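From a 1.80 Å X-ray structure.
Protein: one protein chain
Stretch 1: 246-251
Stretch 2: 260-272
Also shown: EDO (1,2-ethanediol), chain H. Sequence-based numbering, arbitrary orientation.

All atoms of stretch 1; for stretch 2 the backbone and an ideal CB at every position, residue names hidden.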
# COMPACT_ATOMS: atom_id res chain seq x y z
N GLY A 246 -6.49 -7.18 10.04
CA GLY A 246 -6.05 -8.50 10.48
C GLY A 246 -4.68 -8.47 11.12
O GLY A 246 -3.98 -9.47 11.06
N LEU A 247 -4.35 -7.37 11.80
CA LEU A 247 -3.04 -7.16 12.41
C LEU A 247 -3.26 -6.55 13.78
O LEU A 247 -4.34 -6.05 14.09
CB LEU A 247 -2.20 -6.18 11.53
CG LEU A 247 -1.92 -6.54 10.09
CD1 LEU A 247 -1.14 -5.34 9.45
CD2 LEU A 247 -1.14 -7.85 10.01
N TYR A 248 -2.20 -6.56 14.58
CA TYR A 248 -2.19 -5.95 15.88
C TYR A 248 -1.36 -4.69 15.91
O TYR A 248 -0.32 -4.60 15.25
CB TYR A 248 -1.55 -6.89 16.87
CG TYR A 248 -2.42 -8.04 17.35
CD1 TYR A 248 -2.43 -9.25 16.68
CD2 TYR A 248 -3.21 -7.93 18.49
CE1 TYR A 248 -3.16 -10.31 17.12
CE2 TYR A 248 -3.97 -8.99 18.92
CZ TYR A 248 -3.93 -10.17 18.25
OH TYR A 248 -4.69 -11.22 18.71
N ARG A 249 -1.85 -3.71 16.68
CA ARG A 249 -1.02 -2.55 17.00
C ARG A 249 0.07 -2.92 18.05
O ARG A 249 -0.17 -3.73 18.93
CB ARG A 249 -1.86 -1.38 17.48
CG ARG A 249 -2.92 -1.67 18.43
CD ARG A 249 -3.64 -0.41 18.95
NE ARG A 249 -4.51 0.21 17.98
CZ ARG A 249 -5.70 -0.21 17.58
NH1 ARG A 249 -6.26 -1.32 17.96
NH2 ARG A 249 -6.34 0.50 16.70
N HIS A 250 1.23 -2.30 17.97
CA HIS A 250 2.30 -2.56 18.96
C HIS A 250 1.94 -2.05 20.36
O HIS A 250 2.28 -2.66 21.35
CB HIS A 250 3.62 -1.92 18.53
CG HIS A 250 4.78 -2.27 19.39
ND1 HIS A 250 5.90 -1.46 19.51
CD2 HIS A 250 4.99 -3.34 20.19
CE1 HIS A 250 6.76 -2.04 20.34
NE2 HIS A 250 6.24 -3.19 20.77
N GLY A 251 1.23 -0.92 20.41
CA GLY A 251 0.93 -0.33 21.69
C GLY A 251 -0.46 0.23 21.83
O GLY A 251 -1.17 0.55 20.86
N UNK A 260 -3.29 5.02 17.76
CA UNK A 260 -2.55 4.82 16.50
C UNK A 260 -1.91 3.45 16.40
O UNK A 260 -1.49 2.88 17.39
CB UNK A 260 -1.47 5.89 16.35
N UNK A 261 -1.90 2.90 15.18
CA UNK A 261 -1.42 1.55 14.94
C UNK A 261 -0.07 1.62 14.25
O UNK A 261 0.04 2.18 13.17
CB UNK A 261 -2.42 0.75 14.10
N UNK A 262 0.95 1.10 14.91
CA UNK A 262 2.20 0.81 14.29
C UNK A 262 2.32 -0.71 14.37
O UNK A 262 2.53 -1.26 15.44
CB UNK A 262 3.37 1.54 14.96
N UNK A 263 2.12 -1.39 13.24
CA UNK A 263 1.99 -2.86 13.20
C UNK A 263 3.37 -3.48 13.08
O UNK A 263 3.75 -4.01 12.05
CB UNK A 263 1.10 -3.31 12.04
N UNK A 264 4.15 -3.31 14.13
CA UNK A 264 5.54 -3.75 14.16
C UNK A 264 5.62 -5.26 14.01
O UNK A 264 4.92 -6.01 14.71
CB UNK A 264 6.22 -3.31 15.46
N UNK A 265 6.43 -5.72 13.07
CA UNK A 265 6.49 -7.16 12.72
C UNK A 265 6.89 -8.08 13.83
O UNK A 265 6.19 -9.09 14.06
CB UNK A 265 7.47 -7.37 11.57
N UNK A 266 7.94 -7.77 14.59
CA UNK A 266 8.32 -8.73 15.62
C UNK A 266 7.21 -8.89 16.66
O UNK A 266 6.88 -10.01 16.99
CB UNK A 266 9.62 -8.29 16.30
N UNK A 267 6.62 -7.81 17.13
CA UNK A 267 5.58 -7.91 18.16
C UNK A 267 4.35 -8.59 17.57
O UNK A 267 3.65 -9.31 18.27
CB UNK A 267 5.22 -6.53 18.71
N UNK A 268 4.07 -8.39 16.28
CA UNK A 268 3.01 -9.15 15.64
C UNK A 268 3.36 -10.62 15.62
O UNK A 268 2.51 -11.47 15.88
CB UNK A 268 2.76 -8.64 14.22
N UNK A 269 4.65 -10.93 15.47
CA UNK A 269 5.11 -12.31 15.63
C UNK A 269 4.86 -12.81 17.04
O UNK A 269 4.35 -13.91 17.23
CB UNK A 269 6.60 -12.42 15.29
N UNK A 270 5.18 -12.03 18.05
CA UNK A 270 4.92 -12.45 19.41
C UNK A 270 3.44 -12.77 19.65
O UNK A 270 3.12 -13.71 20.34
CB UNK A 270 5.38 -11.36 20.38
N UNK A 271 2.52 -12.01 19.05
CA UNK A 271 1.08 -12.23 19.21
C UNK A 271 0.66 -13.52 18.51
O UNK A 271 -0.19 -14.27 19.00
CB UNK A 271 0.29 -11.04 18.66
N UNK A 272 1.24 -13.78 17.34
CA UNK A 272 0.94 -15.02 16.59
C UNK A 272 1.46 -16.23 17.35
O UNK A 272 0.78 -17.27 17.45
CB UNK A 272 1.56 -14.98 15.19
C1 EDO H . -6.75 1.64 12.65
O1 EDO H . -7.95 1.49 13.44
C2 EDO H . -5.51 1.82 13.53
O2 EDO H . -5.68 2.68 14.67

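Position 260 has phi/psi of -56/143, and its CA-to-CB bond points away from stretch 1. No atom of stretch 1 lies within 5.5 Å of the ideal CB, so many residues would fit, including proline at this phi. It is Pro 260. Two waters donate to Pro 260 O. The first also accepts from Gly 251 N and the second donates to Gly 251 O, so water links the backbones.

Position 261 has its CA 4.6 Å from Arg 249 CA. CB points sideways, and its ideal position is 4.0 Å from Arg 249 CB. A small side chain suits the place, though a longer one might find room. It is Ala 261, whose CB lies 3.3 Å from EDO C2.

At position 262 the backbone O accepts from His 250 N at 3.0 Å, a bond any residue could make. CB points sideways, 5.0 Å from His 250 CB, which leaves the choice wide. It is Phe 262, in the m rotamer, its end leading away from stretch 1.

Position 263 has its ideal CB 3.7 Å from Tyr 248 O and 4.0 Å from Leu 247 CD1. A small or medium apolar side chain would suit, such as Ala, Cys or Val. It is Cys 263, with SG 4.0 Å from Leu 247 CD1. Its CA makes a CA-H...O contact with Tyr 248 O at 3.5 Å.

Position 264 is the N-cap, right before the helix. Ser, Thr, Asp or Asn would be usual there. CB points toward stretch 1, 4.3 Å from His 250 CB, so an aromatic could also lie against the imidazole. It is Trp 264. Its CE3 sits over one face of the His 250 ring, 3.4 Å from His 250 NE2, with the planes at 55°.

Positions 265 and 266 are helical and out of reach, so stretch 1 sets no preference. They are Ala 265 and Arg 266.

Position 267 points toward stretch 1, its ideal CB 3.5 Å from His 250 CD2. A small side chain is favoured. Ala 267 fits.

Position 268 points sideways, but Tyr 248 offers both a backbone N-H and a carbonyl. An amide can answer both, so Asn or Gln is plausible. Asn 268 accepts from Tyr 248 N at OD1 (3.0 Å) and donates from ND2 to Tyr 248 O (2.9 Å). ND2 also donates to Trp 264 O at 3.0 Å.

Position 269 is out of reach, but an ideal CB would clash with Arg 266 O at 3.0 Å. Gly 269 avoids this.

Position 270 is out of reach too; it is Trp 270.

At position 271 the ideal CB points toward stretch 1, 3.8 Å from Tyr 248 CD1. A small apolar residue suits. Ala 271 CB makes a CH-pi contact over the ring face, 4.1 Å from the Tyr 248 centroid.

Position 272 is helical, without contact; it is Leu 272.

Stretch 2 (260-272) PAFCWARANGWAL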
# COMPACT_ATOMS: atom_id res chain seq x y z
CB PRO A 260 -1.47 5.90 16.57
CG PRO A 260 -2.02 6.96 17.46
CD PRO A 260 -2.78 6.19 18.52
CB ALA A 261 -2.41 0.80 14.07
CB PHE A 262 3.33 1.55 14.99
CG PHE A 262 3.24 3.06 14.78
CD1 PHE A 262 3.76 3.62 13.63
CD2 PHE A 262 2.56 3.84 15.65
CE1 PHE A 262 3.58 4.95 13.37
CE2 PHE A 262 2.42 5.21 15.39
CZ PHE A 262 2.93 5.73 14.25
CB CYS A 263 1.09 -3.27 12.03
SG CYS A 263 -0.59 -2.54 12.25
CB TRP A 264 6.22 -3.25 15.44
CG TRP A 264 7.64 -3.63 15.57
CD1 TRP A 264 8.59 -3.55 14.60
CD2 TRP A 264 8.29 -4.17 16.72
NE1 TRP A 264 9.78 -3.98 15.08
CE2 TRP A 264 9.63 -4.39 16.38
CE3 TRP A 264 7.87 -4.43 18.01
CZ2 TRP A 264 10.57 -4.88 17.28
CZ3 TRP A 264 8.80 -4.97 18.90
CH2 TRP A 264 10.13 -5.18 18.52
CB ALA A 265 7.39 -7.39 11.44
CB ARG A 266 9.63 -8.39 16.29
CG ARG A 266 9.93 -9.41 17.41
CD ARG A 266 11.38 -9.55 17.78
NE ARG A 266 11.94 -8.34 18.37
CZ ARG A 266 13.02 -7.71 17.93
NH1 ARG A 266 13.70 -8.14 16.88
NH2 ARG A 266 13.45 -6.65 18.60
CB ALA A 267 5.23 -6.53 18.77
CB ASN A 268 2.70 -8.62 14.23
CG ASN A 268 1.58 -7.60 14.27
OD1 ASN A 268 0.40 -7.98 14.08
ND2 ASN A 268 1.90 -6.33 14.61
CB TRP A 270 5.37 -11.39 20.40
CG TRP A 270 6.86 -11.16 20.50
CD1 TRP A 270 7.49 -9.95 20.76
CD2 TRP A 270 7.90 -12.13 20.36
NE1 TRP A 270 8.83 -10.14 20.78
CE2 TRP A 270 9.11 -11.46 20.53
CE3 TRP A 270 7.93 -13.50 20.11
CZ2 TRP A 270 10.33 -12.09 20.44
CZ3 TRP A 270 9.17 -14.13 20.03
CH2 TRP A 270 10.34 -13.42 20.18
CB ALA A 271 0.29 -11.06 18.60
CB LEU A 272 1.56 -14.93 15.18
CG LEU A 272 0.95 -15.87 14.10
CD1 LEU A 272 -0.56 -15.59 13.82
CD2 LEU A 272 1.79 -15.80 12.81
O HOH W 1 0.81 0.98 17.87
O HOH W 2 -2.16 2.89 20.07
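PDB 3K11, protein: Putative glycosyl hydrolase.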